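Local coordinates for copper homeostasis protein CutC (PDB 2BDQ) that is thought to take part in cytoplasmic copper homeostasis, probably by binding copper ions, at residues 147-152 with 201-206; 159-164 with 193-198; 141-146 with 177-182. All coordinates share one frame; numbering follows the deposited sequence.

Interaction 1. Residues 147-152 with 201-206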
ATOM      1  N   PHE A 147       5.086  21.291  13.814  1.00 18.29           N
ATOM      2  CA  PHE A 147       3.945  20.477  13.398  1.00 18.66           C
ATOM      3  C   PHE A 147       2.647  21.282  13.460  1.00 17.95           C
ATOM      4  O   PHE A 147       2.479  22.120  14.339  1.00 19.12           O
ATOM      5  CB  PHE A 147       3.834  19.239  14.288  1.00 17.61           C
ATOM      6  CG  PHE A 147       4.577  18.052  13.761  1.00 18.03           C
ATOM      7  CD1 PHE A 147       3.895  17.022  13.107  1.00 16.15           C
ATOM      8  CD2 PHE A 147       5.963  17.963  13.897  1.00 16.50           C
ATOM      9  CE1 PHE A 147       4.583  15.923  12.599  1.00 12.93           C
ATOM     10  CE2 PHE A 147       6.654  16.865  13.387  1.00 17.06           C
ATOM     11  CZ  PHE A 147       5.955  15.838  12.735  1.00 13.41           C
ATOM     12  N   THR A 148       1.735  21.005  12.531  1.00 19.14           N
ATOM     13  CA  THR A 148       0.446  21.697  12.441  1.00 19.43           C
ATOM     14  C   THR A 148      -0.664  21.074  13.285  1.00 19.24           C
ATOM     15  O   THR A 148      -1.446  21.787  13.902  1.00 19.50           O
ATOM     16  CB  THR A 148      -0.020  21.775  10.968  1.00 19.80           C
ATOM     17  OG1 THR A 148       0.983  22.444  10.193  1.00 19.19           O
ATOM     18  CG2 THR A 148      -1.327  22.543  10.850  1.00 21.07           C
ATOM     19  N   ARG A 149      -0.759  19.750  13.291  1.00 20.70           N
ATOM     20  CA  ARG A 149      -1.773  19.091  14.102  1.00 20.80           C
ATOM     21  C   ARG A 149      -1.381  17.690  14.524  1.00 19.86           C
ATOM     22  O   ARG A 149      -0.407  17.114  14.026  1.00 20.39           O
ATOM     23  CB  ARG A 149      -3.139  19.064  13.395  1.00 23.48           C
ATOM     24  CG  ARG A 149      -3.163  18.330  12.094  1.00 24.44           C
ATOM     25  CD  ARG A 149      -4.585  18.199  11.541  1.00 22.28           C
ATOM     26  NE  ARG A 149      -4.488  17.887  10.123  1.00 19.58           N
ATOM     27  CZ  ARG A 149      -4.184  18.785   9.193  1.00 19.23           C
ATOM     28  NH1 ARG A 149      -3.975  20.048   9.546  1.00 20.10           N
ATOM     29  NH2 ARG A 149      -4.041  18.415   7.924  1.00 18.73           N
ATOM     30  N   ILE A 150      -2.156  17.163  15.461  1.00 18.04           N
ATOM     31  CA  ILE A 150      -1.937  15.845  16.020  1.00 17.64           C
ATOM     32  C   ILE A 150      -3.230  15.046  15.964  1.00 18.08           C
ATOM     33  O   ILE A 150      -4.284  15.511  16.420  1.00 17.93           O
ATOM     34  CB  ILE A 150      -1.509  15.930  17.506  1.00 17.63           C
ATOM     35  CG1 ILE A 150      -0.343  16.904  17.662  1.00 17.23           C
ATOM     36  CG2 ILE A 150      -1.125  14.551  18.016  1.00 16.68           C
ATOM     37  CD1 ILE A 150       0.096  17.107  19.100  1.00 16.97           C
ATOM     38  N   LEU A 151      -3.131  13.850  15.397  1.00 17.82           N
ATOM     39  CA  LEU A 151      -4.250  12.925  15.293  1.00 18.40           C
ATOM     40  C   LEU A 151      -4.056  11.926  16.420  1.00 18.38           C
ATOM     41  O   LEU A 151      -3.036  11.235  16.474  1.00 18.95           O
ATOM     42  CB  LEU A 151      -4.234  12.205  13.942  1.00 17.73           C
ATOM     43  CG  LEU A 151      -5.228  11.043  13.837  1.00 20.42           C
ATOM     44  CD1 LEU A 151      -6.636  11.555  14.086  1.00 17.80           C
ATOM     45  CD2 LEU A 151      -5.130  10.393  12.469  1.00 20.57           C
ATOM     46  N   LEU A 152      -5.027  11.855  17.324  1.00 18.31           N
ATOM     47  CA  LEU A 152      -4.919  10.951  18.459  1.00 17.76           C
ATOM     48  C   LEU A 152      -6.246  10.327  18.870  1.00 18.59           C
ATOM     49  O   LEU A 152      -7.318  10.830  18.538  1.00 17.42           O
ATOM     50  CB  LEU A 152      -4.294  11.696  19.642  1.00 17.86           C
ATOM     51  CG  LEU A 152      -4.916  13.021  20.089  1.00 16.82           C
ATOM     52  CD1 LEU A 152      -6.157  12.760  20.946  1.00 17.64           C
ATOM     53  CD2 LEU A 152      -3.894  13.800  20.902  1.00 17.22           C
ATOM     54  N   VAL A 201     -12.356  19.844  20.833  1.00 20.07           N
ATOM     55  CA  VAL A 201     -11.729  19.485  19.560  1.00 19.23           C
ATOM     56  C   VAL A 201     -12.619  19.968  18.415  1.00 20.93           C
ATOM     57  O   VAL A 201     -13.838  19.874  18.503  1.00 21.33           O
ATOM     58  CB  VAL A 201     -11.544  17.945  19.449  1.00 18.12           C
ATOM     59  CG1 VAL A 201     -11.048  17.570  18.053  1.00 16.45           C
ATOM     60  CG2 VAL A 201     -10.554  17.467  20.511  1.00 13.64           C
ATOM     61  N   LYS A 202     -12.015  20.492  17.348  1.00 23.04           N
ATOM     62  CA  LYS A 202     -12.781  20.987  16.203  1.00 23.06           C
ATOM     63  C   LYS A 202     -12.559  20.199  14.915  1.00 23.55           C
ATOM     64  O   LYS A 202     -13.045  20.597  13.850  1.00 25.30           O
ATOM     65  CB  LYS A 202     -12.457  22.460  15.934  1.00 25.07           C
ATOM     66  CG  LYS A 202     -12.766  23.385  17.092  1.00 27.34           C
ATOM     67  CD  LYS A 202     -11.547  23.555  17.978  1.00 33.24           C
ATOM     68  CE  LYS A 202     -10.747  24.806  17.597  1.00 33.36           C
ATOM     69  NZ  LYS A 202     -10.436  24.899  16.138  1.00 35.63           N
ATOM     70  N   GLN A 203     -11.825  19.091  15.002  1.00 21.51           N
ATOM     71  CA  GLN A 203     -11.549  18.262  13.826  1.00 21.49           C
ATOM     72  C   GLN A 203     -11.690  16.773  14.134  1.00 20.46           C
ATOM     73  O   GLN A 203     -11.184  16.284  15.141  1.00 19.96           O
ATOM     74  CB  GLN A 203     -10.142  18.547  13.302  1.00 20.48           C
ATOM     75  CG  GLN A 203      -9.893  20.023  13.051  1.00 21.52           C
ATOM     76  CD  GLN A 203      -8.652  20.257  12.215  1.00 23.21           C
ATOM     77  OE1 GLN A 203      -8.544  19.753  11.096  1.00 21.80           O
ATOM     78  NE2 GLN A 203      -7.712  21.029  12.748  1.00 21.99           N
ATOM     79  N   ALA A 204     -12.377  16.054  13.254  1.00 19.96           N
ATOM     80  CA  ALA A 204     -12.595  14.629  13.443  1.00 19.61           C
ATOM     81  C   ALA A 204     -12.135  13.830  12.231  1.00 19.94           C
ATOM     82  O   ALA A 204     -12.386  14.209  11.086  1.00 20.42           O
ATOM     83  CB  ALA A 204     -14.069  14.363  13.721  1.00 18.28           C
ATOM     84  N   HIS A 205     -11.478  12.707  12.512  1.00 19.34           N
ATOM     85  CA  HIS A 205     -10.933  11.809  11.501  1.00 18.82           C
ATOM     86  C   HIS A 205     -11.609  10.444  11.594  1.00 19.10           C
ATOM     87  O   HIS A 205     -11.870   9.953  12.689  1.00 17.28           O
ATOM     88  CB  HIS A 205      -9.430  11.658  11.753  1.00 18.94           C
ATOM     89  CG  HIS A 205      -8.769  10.585  10.945  1.00 18.27           C
ATOM     90  ND1 HIS A 205      -8.039  10.855   9.807  1.00 17.65           N
ATOM     91  CD2 HIS A 205      -8.646   9.252  11.159  1.00 17.95           C
ATOM     92  CE1 HIS A 205      -7.490   9.743   9.363  1.00 18.47           C
ATOM     93  NE2 HIS A 205      -7.841   8.754  10.166  1.00 20.35           N
ATOM     94  N   GLY A 206     -11.878   9.828  10.448  1.00 19.46           N
ATOM     95  CA  GLY A 206     -12.504   8.520  10.467  1.00 23.08           C
ATOM     96  C   GLY A 206     -12.872   7.952   9.110  1.00 26.04           C
ATOM     97  O   GLY A 206     -13.063   8.696   8.138  1.00 26.24           O
TER
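Inside the barrel, Leu151 reaches past the intervening strand to lie on the imidazole of His205. Its CB leaves strand 149-152 in the direction of strand 203-206, and CG stands opposite the backbone N (chi1 170°); from there the two methyls divide the histidine between them. CD1 takes the base of the histidine, 3.6 Å from His205 CB and slightly farther from His205 CG. CD2 takes the ring itself: it sits 3.8 Å from the centroid of the His205 ring and only 2° off the ring normal, a CH-pi contact placed almost exactly over the middle of one face. CD2 of Leu151 is therefore nearly equidistant from all five ring atoms, 3.9 Å from His205 NE2 and 4.0 Å from His205 ND1. The two side chains meet at about a right angle. The ring has a polar partner as well: His205 ND1 is hydrogen-bonded to Glu5 OE2. One layer along, the contact thins to Arg149 CD and Gln203 OE1, 4.3 Å apart, with that oxygen engaged by Arg24. The two strands are not direct neighbours in the eight-stranded parallel barrel. Strand 180-183 runs between them, and its selenomethionine Met182 touches both Leu151 and His205, whereas Leu152 and Val201 pack against helix 165-175 on the outside.

Interaction 2. Residues 159-164 with 193-198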
ATOM      1  N   GLU A 159      -9.441   1.314  23.658  1.00 30.87           N
ATOM      2  CA  GLU A 159     -10.671   1.518  24.406  1.00 29.69           C
ATOM      3  C   GLU A 159     -11.576   2.502  23.674  1.00 28.34           C
ATOM      4  O   GLU A 159     -11.132   3.214  22.772  1.00 27.87           O
ATOM      5  CB  GLU A 159     -10.356   2.049  25.805  1.00 30.12           C
ATOM      6  CG  GLU A 159      -9.406   1.167  26.586  1.00 30.51           C
ATOM      7  CD  GLU A 159      -7.956   1.573  26.419  1.00 32.59           C
ATOM      8  OE1 GLU A 159      -7.475   1.792  25.303  1.00 30.51           O
ATOM      9  OE2 GLU A 159      -7.242   1.664  27.535  1.00 33.43           O
ATOM     10  N   PRO A 160     -12.866   2.542  24.039  1.00 26.64           N
ATOM     11  CA  PRO A 160     -13.798   3.465  23.385  1.00 25.65           C
ATOM     12  C   PRO A 160     -13.337   4.904  23.584  1.00 24.79           C
ATOM     13  O   PRO A 160     -13.073   5.324  24.709  1.00 23.32           O
ATOM     14  CB  PRO A 160     -15.121   3.183  24.098  1.00 27.31           C
ATOM     15  CG  PRO A 160     -15.004   1.735  24.453  1.00 27.37           C
ATOM     16  CD  PRO A 160     -13.581   1.644  24.962  1.00 27.75           C
ATOM     17  N   ILE A 161     -13.241   5.648  22.487  1.00 23.02           N
ATOM     18  CA  ILE A 161     -12.810   7.038  22.525  1.00 22.74           C
ATOM     19  C   ILE A 161     -13.702   7.854  23.472  1.00 21.93           C
ATOM     20  O   ILE A 161     -13.247   8.799  24.111  1.00 19.86           O
ATOM     21  CB  ILE A 161     -12.819   7.632  21.081  1.00 23.37           C
ATOM     22  CG1 ILE A 161     -11.975   8.912  21.011  1.00 24.80           C
ATOM     23  CG2 ILE A 161     -14.244   7.878  20.623  1.00 23.21           C
ATOM     24  CD1 ILE A 161     -12.661  10.147  21.531  1.00 26.16           C
ATOM     25  N   ILE A 162     -14.969   7.460  23.583  1.00 22.85           N
ATOM     26  CA  ILE A 162     -15.916   8.160  24.448  1.00 24.27           C
ATOM     27  C   ILE A 162     -15.429   8.213  25.903  1.00 24.41           C
ATOM     28  O   ILE A 162     -15.790   9.118  26.656  1.00 22.50           O
ATOM     29  CB  ILE A 162     -17.309   7.493  24.408  1.00 24.12           C
ATOM     30  CG1 ILE A 162     -18.326   8.382  25.113  1.00 27.03           C
ATOM     31  CG2 ILE A 162     -17.266   6.134  25.079  1.00 26.55           C
ATOM     32  CD1 ILE A 162     -18.589   9.687  24.400  1.00 27.79           C
ATOM     33  N   GLU A 163     -14.589   7.254  26.280  1.00 24.05           N
ATOM     34  CA  GLU A 163     -14.066   7.200  27.637  1.00 25.34           C
ATOM     35  C   GLU A 163     -12.763   7.973  27.809  1.00 23.81           C
ATOM     36  O   GLU A 163     -12.173   7.959  28.886  1.00 21.96           O
ATOM     37  CB  GLU A 163     -13.852   5.749  28.058  1.00 27.51           C
ATOM     38  CG  GLU A 163     -14.944   4.812  27.579  1.00 33.89           C
ATOM     39  CD  GLU A 163     -15.455   3.884  28.661  1.00 36.58           C
ATOM     40  OE1 GLU A 163     -16.329   4.314  29.450  1.00 37.37           O
ATOM     41  OE2 GLU A 163     -14.973   2.729  28.725  1.00 38.15           O
ATOM     42  N   ASN A 164     -12.311   8.648  26.757  1.00 22.38           N
ATOM     43  CA  ASN A 164     -11.065   9.410  26.851  1.00 21.40           C
ATOM     44  C   ASN A 164     -11.293  10.912  26.884  1.00 20.28           C
ATOM     45  O   ASN A 164     -10.351  11.692  26.766  1.00 20.99           O
ATOM     46  CB  ASN A 164     -10.145   9.074  25.679  1.00 21.73           C
ATOM     47  CG  ASN A 164      -9.794   7.607  25.623  1.00 21.94           C
ATOM     48  OD1 ASN A 164      -9.668   6.954  26.659  1.00 23.68           O
ATOM     49  ND2 ASN A 164      -9.608   7.083  24.415  1.00 17.37           N
ATOM     50  N   GLN A 193     -19.679  14.624  16.865  1.00 20.91           N
ATOM     51  CA  GLN A 193     -20.171  15.912  17.340  1.00 21.78           C
ATOM     52  C   GLN A 193     -20.094  16.010  18.859  1.00 21.69           C
ATOM     53  O   GLN A 193     -19.611  17.010  19.404  1.00 20.44           O
ATOM     54  CB  GLN A 193     -21.606  16.138  16.877  1.00 24.60           C
ATOM     55  CG  GLN A 193     -21.699  16.689  15.471  1.00 30.29           C
ATOM     56  CD  GLN A 193     -23.125  16.796  14.977  1.00 32.95           C
ATOM     57  OE1 GLN A 193     -23.774  15.789  14.681  1.00 34.89           O
ATOM     58  NE2 GLN A 193     -23.628  18.023  14.892  1.00 34.10           N
ATOM     59  N   TYR A 194     -20.564  14.964  19.536  1.00 19.84           N
ATOM     60  CA  TYR A 194     -20.546  14.917  20.994  1.00 20.55           C
ATOM     61  C   TYR A 194     -19.116  14.966  21.521  1.00 19.80           C
ATOM     62  O   TYR A 194     -18.802  15.743  22.420  1.00 22.41           O
ATOM     63  CB  TYR A 194     -21.225  13.636  21.492  1.00 19.68           C
ATOM     64  CG  TYR A 194     -21.345  13.558  23.000  1.00 19.65           C
ATOM     65  CD1 TYR A 194     -22.301  14.310  23.680  1.00 20.29           C
ATOM     66  CD2 TYR A 194     -20.475  12.766  23.751  1.00 19.76           C
ATOM     67  CE1 TYR A 194     -22.390  14.279  25.069  1.00 20.90           C
ATOM     68  CE2 TYR A 194     -20.551  12.729  25.141  1.00 20.84           C
ATOM     69  CZ  TYR A 194     -21.509  13.488  25.791  1.00 19.75           C
ATOM     70  OH  TYR A 194     -21.572  13.466  27.162  1.00 20.50           O
ATOM     71  N   ILE A 195     -18.252  14.125  20.967  1.00 20.75           N
ATOM     72  CA  ILE A 195     -16.855  14.083  21.394  1.00 21.11           C
ATOM     73  C   ILE A 195     -16.175  15.448  21.276  1.00 20.59           C
ATOM     74  O   ILE A 195     -15.453  15.862  22.182  1.00 21.09           O
ATOM     75  CB  ILE A 195     -16.066  13.016  20.586  1.00 20.61           C
ATOM     76  CG1 ILE A 195     -16.239  11.643  21.243  1.00 23.91           C
ATOM     77  CG2 ILE A 195     -14.585  13.348  20.552  1.00 19.90           C
ATOM     78  CD1 ILE A 195     -17.669  11.198  21.390  1.00 26.36           C
ATOM     79  N   CYS A 196     -16.421  16.147  20.170  1.00 20.83           N
ATOM     80  CA  CYS A 196     -15.828  17.461  19.947  1.00 21.94           C
ATOM     81  C   CYS A 196     -16.312  18.532  20.923  1.00 21.67           C
ATOM     82  O   CYS A 196     -15.512  19.304  21.438  1.00 19.76           O
ATOM     83  CB  CYS A 196     -16.096  17.927  18.513  1.00 22.94           C
ATOM     84  SG  CYS A 196     -15.158  17.036  17.255  1.00 26.78           S
ATOM     85  N   GLN A 197     -17.612  18.584  21.186  1.00 23.30           N
ATOM     86  CA  GLN A 197     -18.120  19.599  22.103  1.00 24.95           C
ATOM     87  C   GLN A 197     -17.678  19.369  23.546  1.00 23.56           C
ATOM     88  O   GLN A 197     -17.516  20.320  24.300  1.00 24.51           O
ATOM     89  CB  GLN A 197     -19.649  19.671  22.053  1.00 26.47           C
ATOM     90  CG  GLN A 197     -20.339  18.560  22.808  1.00 28.94           C
ATOM     91  CD  GLN A 197     -21.797  18.857  23.069  1.00 30.22           C
ATOM     92  OE1 GLN A 197     -22.494  18.073  23.713  1.00 28.74           O
ATOM     93  NE2 GLN A 197     -22.270  19.992  22.568  1.00 32.56           N
ATOM     94  N   GLU A 198     -17.478  18.112  23.931  1.00 23.73           N
ATOM     95  CA  GLU A 198     -17.069  17.809  25.301  1.00 23.20           C
ATOM     96  C   GLU A 198     -15.564  17.915  25.522  1.00 22.28           C
ATOM     97  O   GLU A 198     -15.099  17.907  26.665  1.00 24.10           O
ATOM     98  CB  GLU A 198     -17.537  16.403  25.699  1.00 21.69           C
ATOM     99  CG  GLU A 198     -19.042  16.219  25.682  1.00 25.72           C
ATOM    100  CD  GLU A 198     -19.764  17.120  26.678  1.00 25.56           C
ATOM    101  OE1 GLU A 198     -20.762  17.757  26.284  1.00 25.56           O
ATOM    102  OE2 GLU A 198     -19.339  17.188  27.849  1.00 27.46           O
TER
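Ile161 and Ile162 both carry CG1 on the far side of the CA-CB bond from the backbone N (chi1 -162° and -170°), and this swings their CD1 methyls toward helix 192-199, although neither CB itself points there. On the helix, Ile195 does aim its CB at the loop, and its chi1 of -85° sets CG1 beside the backbone N while CG2 takes the position opposite that nitrogen. Ile161 thus meets both branches near CB, and Ile162 the end of the longer one. CD1 of Ile161 lies against the first carbons of the two branches, 3.9 Å from Ile195 CG2 and equally close to Ile195 CG1. CD1 of Ile162 instead meets Ile195 CD1 at 3.5 Å, a methyl-to-methyl approach tighter than usual van der Waals contact between side chains that cross at about a right angle.

This packing belongs to the outer layer of a TIM barrel. The segment 159-164 lies in the loop between strand 149-152 and helix 165-175, where residues 161-163 form a 3-10 turn with Asn164 N bonded to Ile161 O at 2.8 Å, and it touches helix 192-199, the helix that follows 165-175 in the chain. Ile161 is buried and also rests on Ile168 of helix 165-175, while Ile162 is exposed. The CD1 of Ile162 also comes to the edge of the Tyr194 ring, near the ring plane, at 3.7 Å from both Tyr194 CD2 and Tyr194 CE2. One face of that ring receives CG of Glu198, a turn farther along the helix, at a height of 3.7 Å and offset toward the rim. Tyr194 and Glu198 also touch Ile165, at the start of helix 165-175.

Interaction 3. Residues 141-146 with 177-182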
ATOM      1  N   GLN A 141       7.141  19.500  22.163  1.00 18.67           N
ATOM      2  CA  GLN A 141       8.167  19.097  21.209  1.00 18.40           C
ATOM      3  C   GLN A 141       7.627  19.168  19.790  1.00 18.54           C
ATOM      4  O   GLN A 141       8.339  19.583  18.876  1.00 18.37           O
ATOM      5  CB  GLN A 141       8.638  17.677  21.490  1.00 20.68           C
ATOM      6  CG  GLN A 141       9.487  17.525  22.736  1.00 19.26           C
ATOM      7  CD  GLN A 141       9.766  16.070  23.051  1.00 21.74           C
ATOM      8  OE1 GLN A 141      10.608  15.756  23.887  1.00 24.26           O
ATOM      9  NE2 GLN A 141       9.048  15.170  22.384  1.00 19.74           N
ATOM     10  N   LEU A 142       6.375  18.762  19.598  1.00 17.65           N
ATOM     11  CA  LEU A 142       5.782  18.808  18.264  1.00 18.55           C
ATOM     12  C   LEU A 142       5.615  20.254  17.814  1.00 18.07           C
ATOM     13  O   LEU A 142       5.766  20.564  16.632  1.00 18.89           O
ATOM     14  CB  LEU A 142       4.431  18.090  18.243  1.00 16.49           C
ATOM     15  CG  LEU A 142       4.505  16.571  18.393  1.00 17.71           C
ATOM     16  CD1 LEU A 142       3.098  16.002  18.376  1.00 13.02           C
ATOM     17  CD2 LEU A 142       5.352  15.974  17.271  1.00 14.91           C
ATOM     18  N   VAL A 143       5.301  21.136  18.760  1.00 19.39           N
ATOM     19  CA  VAL A 143       5.145  22.554  18.457  1.00 19.87           C
ATOM     20  C   VAL A 143       6.512  23.104  18.038  1.00 20.84           C
ATOM     21  O   VAL A 143       6.620  23.865  17.073  1.00 20.62           O
ATOM     22  CB  VAL A 143       4.640  23.346  19.688  1.00 19.38           C
ATOM     23  CG1 VAL A 143       4.699  24.851  19.406  1.00 18.71           C
ATOM     24  CG2 VAL A 143       3.211  22.935  20.019  1.00 15.92           C
ATOM     25  N   ALA A 144       7.554  22.699  18.762  1.00 20.76           N
ATOM     26  CA  ALA A 144       8.911  23.148  18.468  1.00 21.78           C
ATOM     27  C   ALA A 144       9.391  22.627  17.118  1.00 20.80           C
ATOM     28  O   ALA A 144      10.174  23.281  16.435  1.00 21.16           O
ATOM     29  CB  ALA A 144       9.860  22.703  19.573  1.00 21.47           C
ATOM     30  N   LEU A 145       8.920  21.443  16.742  1.00 20.84           N
ATOM     31  CA  LEU A 145       9.289  20.834  15.474  1.00 19.34           C
ATOM     32  C   LEU A 145       8.500  21.430  14.312  1.00 20.87           C
ATOM     33  O   LEU A 145       8.697  21.047  13.160  1.00 24.15           O
ATOM     34  CB  LEU A 145       9.059  19.330  15.534  1.00 17.76           C
ATOM     35  CG  LEU A 145      10.018  18.588  16.459  1.00 16.67           C
ATOM     36  CD1 LEU A 145       9.577  17.154  16.631  1.00 17.51           C
ATOM     37  CD2 LEU A 145      11.423  18.651  15.875  1.00 18.47           C
ATOM     38  N   GLY A 146       7.594  22.357  14.616  1.00 21.05           N
ATOM     39  CA  GLY A 146       6.809  22.995  13.573  1.00 19.10           C
ATOM     40  C   GLY A 146       5.638  22.205  13.016  1.00 19.02           C
ATOM     41  O   GLY A 146       5.244  22.426  11.871  1.00 18.84           O
ATOM     42  N   ASN A 177      -4.079  26.213  21.623  1.00 23.64           N
ATOM     43  CA  ASN A 177      -4.077  26.723  20.255  1.00 23.41           C
ATOM     44  C   ASN A 177      -2.729  26.817  19.563  1.00 22.87           C
ATOM     45  O   ASN A 177      -2.626  27.433  18.501  1.00 22.81           O
ATOM     46  CB  ASN A 177      -4.766  28.087  20.218  1.00 22.52           C
ATOM     47  CG  ASN A 177      -6.220  28.005  20.623  1.00 25.00           C
ATOM     48  OD1 ASN A 177      -7.015  27.312  19.982  1.00 24.09           O
ATOM     49  ND2 ASN A 177      -6.580  28.705  21.693  1.00 23.01           N
ATOM     50  N   ARG A 178      -1.695  26.224  20.153  1.00 22.53           N
ATOM     51  CA  ARG A 178      -0.369  26.263  19.534  1.00 21.74           C
ATOM     52  C   ARG A 178      -0.291  25.205  18.447  1.00 21.82           C
ATOM     53  O   ARG A 178       0.562  25.253  17.560  1.00 21.94           O
ATOM     54  CB  ARG A 178       0.720  26.004  20.577  1.00 20.82           C
ATOM     55  CG  ARG A 178       0.888  27.107  21.609  1.00 18.92           C
ATOM     56  CD  ARG A 178       1.926  26.692  22.615  1.00 17.05           C
ATOM     57  NE  ARG A 178       1.467  25.531  23.366  1.00 19.04           N
ATOM     58  CZ  ARG A 178       2.261  24.604  23.890  1.00 18.97           C
ATOM     59  NH1 ARG A 178       1.737  23.593  24.563  1.00 18.95           N
ATOM     60  NH2 ARG A 178       3.574  24.671  23.723  1.00 19.73           N
ATOM     61  N   ILE A 179      -1.195  24.240  18.529  1.00 22.58           N
ATOM     62  CA  ILE A 179      -1.245  23.167  17.558  1.00 22.42           C
ATOM     63  C   ILE A 179      -2.626  22.527  17.624  1.00 22.14           C
ATOM     64  O   ILE A 179      -3.194  22.384  18.704  1.00 22.62           O
ATOM     65  CB  ILE A 179      -0.149  22.116  17.850  1.00 21.49           C
ATOM     66  CG1 ILE A 179      -0.127  21.071  16.736  1.00 20.82           C
ATOM     67  CG2 ILE A 179      -0.396  21.469  19.204  1.00 19.83           C
ATOM     68  CD1 ILE A 179       1.077  20.166  16.790  1.00 22.16           C
ATOM     69  N   GLU A 180      -3.161  22.149  16.466  1.00 23.03           N
ATOM     70  CA  GLU A 180      -4.489  21.548  16.392  1.00 23.19           C
ATOM     71  C   GLU A 180      -4.558  20.094  16.823  1.00 20.92           C
ATOM     72  O   GLU A 180      -3.675  19.298  16.515  1.00 19.58           O
ATOM     73  CB  GLU A 180      -5.040  21.667  14.964  1.00 27.25           C
ATOM     74  CG  GLU A 180      -5.588  23.046  14.593  1.00 33.99           C
ATOM     75  CD  GLU A 180      -6.809  23.453  15.432  1.00 38.52           C
ATOM     76  OE1 GLU A 180      -6.627  24.121  16.479  1.00 38.98           O
ATOM     77  OE2 GLU A 180      -7.953  23.087  15.057  1.00 39.65           O
ATOM     78  N   ILE A 181      -5.633  19.754  17.524  1.00 20.22           N
ATOM     79  CA  ILE A 181      -5.846  18.391  17.980  1.00 17.06           C
ATOM     80  C   ILE A 181      -7.012  17.794  17.179  1.00 17.53           C
ATOM     81  O   ILE A 181      -8.087  18.393  17.076  1.00 15.73           O
ATOM     82  CB  ILE A 181      -6.211  18.347  19.473  1.00 15.97           C
ATOM     83  CG1 ILE A 181      -5.040  18.858  20.318  1.00 16.96           C
ATOM     84  CG2 ILE A 181      -6.610  16.930  19.854  1.00 15.12           C
ATOM     85  CD1 ILE A 181      -3.823  17.958  20.328  1.00 15.62           C
HETATM   86  N   MSE A 182      -6.801  16.609  16.621  1.00 17.16           N
HETATM   87  CA  MSE A 182      -7.836  15.948  15.848  1.00 19.20           C
HETATM   88  C   MSE A 182      -8.117  14.574  16.444  1.00 17.21           C
HETATM   89  O   MSE A 182      -7.193  13.844  16.784  1.00 16.63           O
HETATM   90  CB  MSE A 182      -7.397  15.829  14.380  1.00 21.44           C
HETATM   91  CG  MSE A 182      -8.333  14.986  13.514  1.00 26.62           C
HETATM   92 SE   MSE A 182      -8.056  15.188  11.599  1.00 36.24          SE
HETATM   93  CE  MSE A 182      -6.188  14.650  11.453  1.00 30.35           C
TER
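Val143 projects from the last turn of helix 135-144 into the angle between Arg178 and Ile179, and a single methyl, CG2, serves both. Beside the backbone N and opposite the carbonyl carbon, this methyl lies 4.0 Å from Ile179 CG2 and at the same distance from Arg178 CB. The valine meets the isoleucine at a slant but stands nearly perpendicular to the arginine. Because the arginine chain bends at chi3 (-65°), its guanidinium curls back over the valine: CG2 of Val143 lies 4.1 Å above the guanidinium plane, over one face but displaced toward the rim near NH2. On the barrel side, Leu142 adds a looser touch, its CB 4.2 Å from Ile179 CD1, and both of these residues go on to pack against Ile150 and Phe147. The helix ends just beyond, where Gly146 takes positive phi in a Schellman motif, its N bonded to Val143 O at 3.0 Å. Helix 135-144 here meets the chain entering strand 180-183, so the contact joins a helix on the outside of the TIM barrel to the lead-in of a strand. The polar end of Arg178 is held by partners outside the two segments: NH2 forms a salt bridge with Asp140, NH1 binds Tyr174 O and NE binds Ala175 O. With NE, NH1 and NH2 all engaged, the orientation of the guanidinium plane is fixed and one face rests on the Val143 methyl, so that hydrophobic packing and charge pairing both tie Arg178 to helix 135-144.

Interaction 1 is wholly buried inside the barrel, whereas interactions 2 and 3 are partly buried in its outer layer, with centres about 21 Å apart. Interactions 1 and 3 share the sheet: strand 180-183, reached by interaction 3, lies between the two strands of interaction 1, and the backbone of Ile150 probably hydrogen-bonds to those of Glu180 and Met182. Interaction 2 is linked to interaction 1 through helix 192-199, which leads into strand 203-206. The chemistry follows position: a methyl over an imidazole face in the interior, aliphatic branches with a tyrosine edge in 159-164/193-198, and aliphatic packing against a guanidinium face in 141-146/177-182.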